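Local coordinates for Serine/threonine-protein kinase Tel1 (Chaetomium thermophilum, PDB 6SKY), which is a serine/threonine kinase that probably senses DNA damage and activates checkpoint signalling by phosphorylating proteins at serine or threonine followed by glutamine, at residues S1471-Y1476 with Q1534-I1539; L2097-Q2102 with Q2106-T2111; V2782-G2787 with D2900-V2905. All coordinates share one frame; numbering follows the deposited sequence.

Contact 1: residues S1471-Y1476 with Q1534-I1539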
loop_
_atom_site.group_PDB
_atom_site.type_symbol
_atom_site.label_atom_id
_atom_site.label_comp_id
_atom_site.label_asym_id
_atom_site.label_seq_id
_atom_site.Cartn_x
_atom_site.Cartn_y
_atom_site.Cartn_z
ATOM N N SER A 1471 54.994 -29.821 -25.945
ATOM C CA SER A 1471 54.273 -29.774 -24.681
ATOM C C SER A 1471 55.035 -30.484 -23.574
ATOM O O SER A 1471 54.948 -30.080 -22.411
ATOM C CB SER A 1471 52.888 -30.389 -24.851
ATOM O OG SER A 1471 52.216 -29.803 -25.949
ATOM N N PHE A 1472 55.775 -31.544 -23.907
ATOM C CA PHE A 1472 56.638 -32.172 -22.915
ATOM C C PHE A 1472 57.823 -31.281 -22.584
ATOM O O PHE A 1472 58.206 -31.153 -21.416
ATOM C CB PHE A 1472 57.129 -33.529 -23.414
ATOM C CG PHE A 1472 58.317 -34.050 -22.662
ATOM C CD1 PHE A 1472 58.153 -34.730 -21.471
ATOM C CD2 PHE A 1472 59.596 -33.853 -23.139
ATOM C CE1 PHE A 1472 59.239 -35.200 -20.775
ATOM C CE2 PHE A 1472 60.682 -34.319 -22.446
ATOM C CZ PHE A 1472 60.504 -34.994 -21.263
ATOM N N LEU A 1473 58.423 -30.674 -23.605
ATOM C CA LEU A 1473 59.627 -29.890 -23.389
ATOM C C LEU A 1473 59.337 -28.621 -22.609
ATOM O O LEU A 1473 60.177 -28.184 -21.824
ATOM C CB LEU A 1473 60.287 -29.555 -24.722
ATOM C CG LEU A 1473 61.637 -28.859 -24.593
ATOM C CD1 LEU A 1473 62.559 -29.654 -23.695
ATOM C CD2 LEU A 1473 62.251 -28.688 -25.946
ATOM N N ALA A 1474 58.161 -28.025 -22.793
ATOM C CA ALA A 1474 57.802 -26.853 -22.004
ATOM C C ALA A 1474 57.811 -27.173 -20.516
ATOM O O ALA A 1474 58.464 -26.486 -19.723
ATOM C CB ALA A 1474 56.432 -26.337 -22.432
ATOM N N GLY A 1475 57.095 -28.225 -20.123
ATOM C CA GLY A 1475 57.034 -28.579 -18.718
ATOM C C GLY A 1475 58.367 -29.042 -18.173
ATOM O O GLY A 1475 58.745 -28.687 -17.053
ATOM N N TYR A 1476 59.100 -29.840 -18.951
ATOM C CA TYR A 1476 60.405 -30.295 -18.490
ATOM C C TYR A 1476 61.360 -29.128 -18.311
ATOM O O TYR A 1476 62.091 -29.064 -17.320
ATOM C CB TYR A 1476 60.989 -31.313 -19.463
ATOM C CG TYR A 1476 62.369 -31.750 -19.061
ATOM C CD1 TYR A 1476 62.558 -32.570 -17.967
ATOM C CD2 TYR A 1476 63.483 -31.324 -19.762
ATOM C CE1 TYR A 1476 63.807 -32.959 -17.585
ATOM C CE2 TYR A 1476 64.737 -31.707 -19.386
ATOM C CZ TYR A 1476 64.894 -32.526 -18.297
ATOM O OH TYR A 1476 66.146 -32.920 -17.912
ATOM N N GLN A 1534 54.611 -18.085 -28.647
ATOM C CA GLN A 1534 54.966 -16.958 -27.794
ATOM C C GLN A 1534 54.878 -17.333 -26.322
ATOM O O GLN A 1534 55.687 -16.872 -25.510
ATOM C CB GLN A 1534 54.072 -15.762 -28.105
ATOM C CG GLN A 1534 54.239 -15.237 -29.518
ATOM C CD GLN A 1534 53.422 -13.990 -29.768
ATOM O OE1 GLN A 1534 52.851 -13.416 -28.841
ATOM N NE2 GLN A 1534 53.356 -13.565 -31.024
ATOM N N ALA A 1535 53.910 -18.179 -25.960
ATOM C CA ALA A 1535 53.828 -18.666 -24.588
ATOM C C ALA A 1535 55.059 -19.477 -24.222
ATOM O O ALA A 1535 55.602 -19.330 -23.123
ATOM C CB ALA A 1535 52.563 -19.500 -24.402
ATOM N N PHE A 1536 55.510 -20.340 -25.129
ATOM C CA PHE A 1536 56.723 -21.114 -24.897
ATOM C C PHE A 1536 57.921 -20.198 -24.706
ATOM O O PHE A 1536 58.704 -20.363 -23.760
ATOM C CB PHE A 1536 56.950 -22.069 -26.068
ATOM C CG PHE A 1536 58.071 -23.034 -25.855
ATOM C CD1 PHE A 1536 57.836 -24.263 -25.283
ATOM C CD2 PHE A 1536 59.357 -22.713 -26.228
ATOM C CE1 PHE A 1536 58.859 -25.148 -25.083
ATOM C CE2 PHE A 1536 60.384 -23.597 -26.023
ATOM C CZ PHE A 1536 60.133 -24.815 -25.450
ATOM N N ARG A 1537 58.084 -19.227 -25.608
ATOM C CA ARG A 1537 59.194 -18.288 -25.494
ATOM C C ARG A 1537 59.168 -17.571 -24.153
ATOM O O ARG A 1537 60.185 -17.495 -23.456
ATOM C CB ARG A 1537 59.151 -17.278 -26.639
ATOM C CG ARG A 1537 59.389 -17.875 -28.009
ATOM C CD ARG A 1537 60.792 -18.428 -28.133
ATOM N NE ARG A 1537 61.083 -18.850 -29.498
ATOM C CZ ARG A 1537 61.451 -18.021 -30.470
ATOM N NH1 ARG A 1537 61.566 -16.723 -30.228
ATOM N NH2 ARG A 1537 61.698 -18.489 -31.687
ATOM N N SER A 1538 58.006 -17.042 -23.774
ATOM C CA SER A 1538 57.910 -16.267 -22.545
ATOM C C SER A 1538 58.171 -17.133 -21.323
ATOM O O SER A 1538 58.930 -16.743 -20.430
ATOM C CB SER A 1538 56.541 -15.603 -22.458
ATOM O OG SER A 1538 55.532 -16.495 -22.882
ATOM N N ILE A 1539 57.561 -18.319 -21.266
ATOM C CA ILE A 1539 57.763 -19.201 -20.121
ATOM C C ILE A 1539 59.237 -19.543 -19.969
ATOM O O ILE A 1539 59.826 -19.357 -18.900
ATOM C CB ILE A 1539 56.899 -20.468 -20.256
ATOM C CG1 ILE A 1539 55.442 -20.162 -19.920
ATOM C CG2 ILE A 1539 57.414 -21.562 -19.353
ATOM C CD1 ILE A 1539 54.507 -21.313 -20.191
#

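Contact 2: residues L2097-Q2102 with Q2106-T2111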
loop_
_atom_site.group_PDB
_atom_site.type_symbol
_atom_site.label_atom_id
_atom_site.label_comp_id
_atom_site.label_asym_id
_atom_site.label_seq_id
_atom_site.Cartn_x
_atom_site.Cartn_y
_atom_site.Cartn_z
ATOM N N LEU A 2097 43.336 3.128 1.019
ATOM C CA LEU A 2097 44.460 3.385 1.913
ATOM C C LEU A 2097 45.727 3.739 1.148
ATOM O O LEU A 2097 46.642 4.340 1.715
ATOM C CB LEU A 2097 44.726 2.179 2.804
ATOM C CG LEU A 2097 43.807 1.988 3.999
ATOM C CD1 LEU A 2097 44.256 0.791 4.785
ATOM C CD2 LEU A 2097 43.815 3.220 4.858
ATOM N N ASN A 2098 45.798 3.387 -0.131
ATOM C CA ASN A 2098 47.025 3.486 -0.902
ATOM C C ASN A 2098 47.010 4.622 -1.911
ATOM O O ASN A 2098 47.869 4.660 -2.793
ATOM C CB ASN A 2098 47.296 2.169 -1.623
ATOM C CG ASN A 2098 47.731 1.078 -0.690
ATOM O OD1 ASN A 2098 48.372 1.331 0.322
ATOM N ND2 ASN A 2098 47.391 -0.148 -1.027
ATOM N N VAL A 2099 46.065 5.537 -1.818
ATOM C CA VAL A 2099 46.058 6.667 -2.737
ATOM C C VAL A 2099 47.160 7.633 -2.340
ATOM O O VAL A 2099 47.439 7.848 -1.158
ATOM C CB VAL A 2099 44.685 7.362 -2.772
ATOM C CG1 VAL A 2099 43.650 6.446 -3.357
ATOM C CG2 VAL A 2099 44.285 7.786 -1.400
ATOM N N ARG A 2100 47.806 8.216 -3.345
ATOM C CA ARG A 2100 48.925 9.112 -3.125
ATOM C C ARG A 2100 48.681 10.537 -3.586
ATOM O O ARG A 2100 49.372 11.440 -3.107
ATOM C CB ARG A 2100 50.181 8.571 -3.826
ATOM C CG ARG A 2100 50.773 7.356 -3.144
ATOM C CD ARG A 2100 51.603 6.501 -4.087
ATOM N NE ARG A 2100 50.781 5.814 -5.078
ATOM C CZ ARG A 2100 51.186 4.770 -5.796
ATOM N NH1 ARG A 2100 50.369 4.212 -6.677
ATOM N NH2 ARG A 2100 52.405 4.281 -5.631
ATOM N N ASP A 2101 47.732 10.775 -4.485
ATOM C CA ASP A 2101 47.476 12.128 -4.957
ATOM C C ASP A 2101 46.008 12.255 -5.338
ATOM O O ASP A 2101 45.180 11.414 -4.984
ATOM C CB ASP A 2101 48.410 12.479 -6.118
ATOM C CG ASP A 2101 49.376 13.587 -5.761
ATOM O OD1 ASP A 2101 49.257 14.128 -4.642
ATOM O OD2 ASP A 2101 50.254 13.915 -6.588
ATOM N N GLN A 2102 45.688 13.326 -6.064
ATOM C CA GLN A 2102 44.310 13.621 -6.431
ATOM C C GLN A 2102 43.843 12.782 -7.608
ATOM O O GLN A 2102 42.684 12.348 -7.645
ATOM C CB GLN A 2102 44.176 15.101 -6.765
ATOM C CG GLN A 2102 44.550 16.020 -5.637
ATOM C CD GLN A 2102 43.401 16.248 -4.698
ATOM O OE1 GLN A 2102 42.261 15.911 -5.010
ATOM N NE2 GLN A 2102 43.686 16.822 -3.536
ATOM N N GLN A 2106 40.410 10.463 -7.894
ATOM C CA GLN A 2106 39.387 10.501 -8.928
ATOM C C GLN A 2106 39.266 9.167 -9.650
ATOM O O GLN A 2106 38.162 8.775 -10.048
ATOM C CB GLN A 2106 39.682 11.618 -9.916
ATOM C CG GLN A 2106 39.955 12.951 -9.258
ATOM C CD GLN A 2106 38.859 13.375 -8.306
ATOM O OE1 GLN A 2106 37.678 13.147 -8.560
ATOM N NE2 GLN A 2106 39.246 13.996 -7.198
ATOM N N CYS A 2107 40.375 8.446 -9.813
ATOM C CA CYS A 2107 40.287 7.130 -10.433
ATOM C C CYS A 2107 39.543 6.144 -9.542
ATOM O O CYS A 2107 38.775 5.309 -10.036
ATOM C CB CYS A 2107 41.681 6.617 -10.774
ATOM S SG CYS A 2107 42.386 7.366 -12.262
ATOM N N THR A 2108 39.737 6.232 -8.226
ATOM C CA THR A 2108 38.974 5.381 -7.316
ATOM C C THR A 2108 37.481 5.686 -7.391
ATOM O O THR A 2108 36.646 4.772 -7.391
ATOM C CB THR A 2108 39.490 5.557 -5.893
ATOM O OG1 THR A 2108 40.907 5.749 -5.929
ATOM C CG2 THR A 2108 39.191 4.323 -5.066
ATOM N N LEU A 2109 37.127 6.967 -7.479
ATOM C CA LEU A 2109 35.718 7.325 -7.608
ATOM C C LEU A 2109 35.116 6.794 -8.911
ATOM O O LEU A 2109 33.984 6.283 -8.929
ATOM C CB LEU A 2109 35.574 8.839 -7.508
ATOM C CG LEU A 2109 34.251 9.418 -7.023
ATOM C CD1 LEU A 2109 33.885 8.848 -5.680
ATOM C CD2 LEU A 2109 34.371 10.911 -6.943
ATOM N N ALA A 2110 35.859 6.891 -10.014
ATOM C CA ALA A 2110 35.359 6.350 -11.275
ATOM C C ALA A 2110 35.204 4.833 -11.219
ATOM O O ALA A 2110 34.278 4.269 -11.830
ATOM C CB ALA A 2110 36.286 6.750 -12.413
ATOM N N THR A 2111 36.095 4.153 -10.499
ATOM C CA THR A 2111 35.928 2.719 -10.298
ATOM C C THR A 2111 34.631 2.418 -9.564
ATOM O O THR A 2111 33.908 1.475 -9.917
ATOM C CB THR A 2111 37.116 2.161 -9.526
ATOM O OG1 THR A 2111 38.329 2.547 -10.175
ATOM C CG2 THR A 2111 37.045 0.670 -9.495
#

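Contact 3: residues V2782-G2787 with D2900-V2905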
loop_
_atom_site.group_PDB
_atom_site.type_symbol
_atom_site.label_atom_id
_atom_site.label_comp_id
_atom_site.label_asym_id
_atom_site.label_seq_id
_atom_site.Cartn_x
_atom_site.Cartn_y
_atom_site.Cartn_z
ATOM N N VAL A 2782 -1.519 -15.462 -35.174
ATOM C CA VAL A 2782 -2.897 -15.476 -34.682
ATOM C C VAL A 2782 -2.863 -14.847 -33.295
ATOM O O VAL A 2782 -2.626 -15.511 -32.297
ATOM C CB VAL A 2782 -3.479 -16.887 -34.663
ATOM C CG1 VAL A 2782 -4.856 -16.879 -34.084
ATOM C CG2 VAL A 2782 -3.506 -17.455 -36.049
ATOM N N ALA A 2783 -3.088 -13.544 -33.234
ATOM C CA ALA A 2783 -3.044 -12.812 -31.985
ATOM C C ALA A 2783 -4.349 -12.062 -31.807
ATOM O O ALA A 2783 -5.267 -12.183 -32.613
ATOM C CB ALA A 2783 -1.854 -11.854 -31.946
ATOM N N PHE A 2784 -4.430 -11.286 -30.731
ATOM C CA PHE A 2784 -5.583 -10.435 -30.445
ATOM C C PHE A 2784 -6.889 -11.213 -30.508
ATOM O O PHE A 2784 -7.887 -10.756 -31.060
ATOM C CB PHE A 2784 -5.610 -9.234 -31.378
ATOM C CG PHE A 2784 -4.394 -8.392 -31.276
ATOM C CD1 PHE A 2784 -4.119 -7.706 -30.121
ATOM C CD2 PHE A 2784 -3.509 -8.307 -32.320
ATOM C CE1 PHE A 2784 -2.995 -6.944 -30.016
ATOM C CE2 PHE A 2784 -2.385 -7.546 -32.217
ATOM C CZ PHE A 2784 -2.125 -6.865 -31.065
ATOM N N GLU A 2785 -6.869 -12.409 -29.935
ATOM C CA GLU A 2785 -8.038 -13.260 -29.743
ATOM C C GLU A 2785 -8.655 -13.731 -31.048
ATOM O O GLU A 2785 -9.813 -14.140 -31.066
ATOM C CB GLU A 2785 -9.097 -12.561 -28.895
ATOM C CG GLU A 2785 -8.564 -11.833 -27.690
ATOM C CD GLU A 2785 -8.445 -12.715 -26.484
ATOM O OE1 GLU A 2785 -8.201 -13.922 -26.655
ATOM O OE2 GLU A 2785 -8.605 -12.204 -25.357
ATOM N N MET A 2786 -7.909 -13.704 -32.151
ATOM C CA MET A 2786 -8.417 -14.238 -33.408
ATOM C C MET A 2786 -8.716 -15.724 -33.336
ATOM O O MET A 2786 -9.327 -16.256 -34.263
ATOM C CB MET A 2786 -7.420 -14.015 -34.539
ATOM C CG MET A 2786 -7.181 -12.589 -34.936
ATOM S SD MET A 2786 -5.838 -12.483 -36.131
ATOM C CE MET A 2786 -5.174 -10.870 -35.750
ATOM N N GLY A 2787 -8.292 -16.402 -32.278
ATOM C CA GLY A 2787 -8.380 -17.841 -32.199
ATOM C C GLY A 2787 -9.668 -18.360 -31.610
ATOM O O GLY A 2787 -9.994 -19.534 -31.786
ATOM N N ASP A 2900 -9.703 -0.899 -32.782
ATOM C CA ASP A 2900 -10.171 -0.319 -31.529
ATOM C C ASP A 2900 -10.643 -1.389 -30.563
ATOM O O ASP A 2900 -10.316 -1.339 -29.375
ATOM C CB ASP A 2900 -11.288 0.677 -31.799
ATOM C CG ASP A 2900 -10.855 1.791 -32.702
ATOM O OD1 ASP A 2900 -9.741 1.698 -33.246
ATOM O OD2 ASP A 2900 -11.624 2.758 -32.872
ATOM N N ARG A 2901 -11.411 -2.364 -31.046
ATOM C CA ARG A 2901 -11.860 -3.444 -30.178
ATOM C C ARG A 2901 -10.684 -4.230 -29.619
ATOM O O ARG A 2901 -10.630 -4.517 -28.419
ATOM C CB ARG A 2901 -12.800 -4.369 -30.939
ATOM C CG ARG A 2901 -14.104 -3.732 -31.312
ATOM C CD ARG A 2901 -14.928 -4.667 -32.159
ATOM N NE ARG A 2901 -16.167 -4.042 -32.603
ATOM C CZ ARG A 2901 -16.988 -4.573 -33.500
ATOM N NH1 ARG A 2901 -18.098 -3.935 -33.848
ATOM N NH2 ARG A 2901 -16.696 -5.741 -34.055
ATOM N N ALA A 2902 -9.728 -4.588 -30.476
ATOM C CA ALA A 2902 -8.585 -5.368 -30.020
ATOM C C ALA A 2902 -7.758 -4.601 -29.001
ATOM O O ALA A 2902 -7.363 -5.156 -27.970
ATOM C CB ALA A 2902 -7.725 -5.773 -31.209
ATOM N N ILE A 2903 -7.487 -3.325 -29.265
ATOM C CA ILE A 2903 -6.659 -2.553 -28.351
ATOM C C ILE A 2903 -7.404 -2.266 -27.058
ATOM O O ILE A 2903 -6.792 -2.149 -25.995
ATOM C CB ILE A 2903 -6.176 -1.275 -29.052
ATOM C CG1 ILE A 2903 -5.332 -1.649 -30.262
ATOM C CG2 ILE A 2903 -5.358 -0.426 -28.130
ATOM C CD1 ILE A 2903 -4.821 -0.482 -31.027
ATOM N N GLU A 2904 -8.732 -2.220 -27.102
ATOM C CA GLU A 2904 -9.507 -2.033 -25.883
ATOM C C GLU A 2904 -9.496 -3.289 -25.022
ATOM O O GLU A 2904 -9.404 -3.207 -23.793
ATOM C CB GLU A 2904 -10.931 -1.636 -26.251
ATOM C CG GLU A 2904 -11.799 -1.237 -25.093
ATOM C CD GLU A 2904 -13.210 -0.895 -25.533
ATOM O OE1 GLU A 2904 -13.495 -0.984 -26.747
ATOM O OE2 GLU A 2904 -14.039 -0.540 -24.665
ATOM N N VAL A 2905 -9.580 -4.461 -25.652
ATOM C CA VAL A 2905 -9.434 -5.713 -24.916
ATOM C C VAL A 2905 -8.061 -5.790 -24.262
ATOM O O VAL A 2905 -7.932 -6.143 -23.083
ATOM C CB VAL A 2905 -9.680 -6.909 -25.846
ATOM C CG1 VAL A 2905 -9.364 -8.182 -25.137
ATOM C CG2 VAL A 2905 -11.106 -6.923 -26.299
#

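Contact 1: residues S1471-Y1476 with Q1534-I1539
Phe1536 reaches across from helix 1530-1543 and brings the CD1-CE1 part of its ring against Ala1474 of helix 1470-1487, a helix-to-helix packing contact in the alpha solenoid of Tel1. The tight part is almost entirely this pair. The backbones come nearest here, with 6.5 Å between Ala1474 CA and Phe1536 CA, close enough for a methyl and a ring to bridge the gap. Phe1536 CE1 lies 3.7 Å from Ala1474 CA, which approaches the ring at a slant; Ala1474 CB is 3.8 Å from the same CE1. What brings the ring over is the first torsion: CG stands opposite the backbone N (chi1 -173°), beside the carbonyl carbon. Tyr1522 and Phe1527 meet the same ring, so it is packed among aromatic neighbours, while Leu1575 touches both Ala1474 and Phe1536.

Packing loosens away from the ring. The CB of Ile1539 is directed toward helix 1470-1487, yet its side chain makes no close contact with 1471-1476. Farther round the second helix, Gln1534 and Arg1537 are exposed and belong to the solvent side. With only 145 Å² buried in total, the interface depends on one ring; replacing Phe1536 by an alanine would therefore be likely to open a gap beside Ala1474 and strip Tyr1522 and Phe1527 of an aromatic partner. On the Leu1473 side, the branch carbon Leu1473 CG comes 4.4 Å from Phe1536 CZ, while the backbone atom Leu1473 C sits at the ring edge, 4.3 Å from Phe1536 CE1.

Contact 2: residues L2097-Q2102 with Q2106-T2111
Gln2102 and Gln2106 meet through backbone and side chain where the loop between helices 2077-2097 and 2102-2119 feeds into the second helix, a helical hairpin within the FAT domain, whose family belongs to the TPR clan.

The polar link is a backbone bond with the i to i+4 spacing of an alpha helix: Gln2106 N donates to Gln2102 O over 3.0 Å, with a fairly straight N-H...O angle of 162°.

The side-chain amides are neighbours only. The two glutamine side chains run side by side in the same direction, their amide planes only 6° apart. Gln2102 OE1 and Gln2106 NE2 stay 4.2 Å apart, which is adjacency and not a bond; Gln2102 NE2 is instead hydrogen-bonded to Asp2156 OD2.

Van der Waals contact is supplied farther back in the loop by Val2099, whose CG1 touches Thr2108 OG1 at 3.8 Å while Leu2152 packs on the same valine. That threonine hydroxyl is bonded to Glu2104 O, within its own helix.

Within helix 2102-2119, Cys2107 O takes two donors from the residue one turn later, reaching it from opposite faces of its carbonyl plane: Thr2111 N at 3.0 Å and Thr2111 OG1 at 2.8 Å.

Contact 3: residues V2782-G2787 with D2900-V2905
Glu2785 OE2 lies against Val2905 CG1 at 4.1 Å and is held in a salt bridge by Lys2909 NZ, so the carboxylate end runs past an alkyl branch to a charge just beyond the end of helix 2898-2908. The glutamate belongs to a type I' beta turn, Ala2783 to Met2786, in the segment that starts three residues after the magnesium ligand Asp2779. That position matches the activation loop of PI3K-like kinases. The helix opposite resumes the chain after the unmodelled residues 2863-2896 and is consistent with part of the regulatory segment of these kinases.

Two side chains on the turn meet two on the helix, and the spacing explains the pairing. Ala2902 and Val2905 are three residues apart, so both CB atoms fall on one helix face and point toward the turn. The central residues of the turn, Phe2784 and Glu2785, have positive phi (52° and 65°), the conformation that defines a type I' turn.

The apolar half is formed by Phe2784 and Ala2902. Their CA atoms are 5.9 Å apart, the nearest backbone approach, and CB meets CB at 4.1 Å, with the alanine methyl oblique to the ring. Trp2850 meets the Phe2784 ring and also touches Ala2902, joining both sides, while Leu2839 lies against Phe2784 and Ile2903.

At the polar half the bend of the Glu2785 chain at chi2 (-87°) turns its carboxylate aside from a straight course, and the side chain passes that of Val2905 at a slant. The patch is small, 138 Å² in all, and its two segments share van der Waals contacts alone. Within the turn, Met2786 N donates to Ala2783 O over 3.1 Å.

From the N terminus, the contacts follow one another in series, with neither nesting nor crossing. Contact 1 comes first, bringing two solenoid helices together over a mostly helical excursion of 57 residues. Contact 2 closes the shortest loop, three residues between its segments, and so is local to one helical hairpin of the FAT region. Contact 3 spans the longest interval, 112 residues, and brings the loop after the magnesium ligand up to a helix beyond an unmodelled gap. Contacts 1 and 3 lie on opposite sides of the chain's centre, their centres about 67 Å apart. Contact 2 is about 39 Å from contact 1 and 58 Å from contact 3, centre to centre.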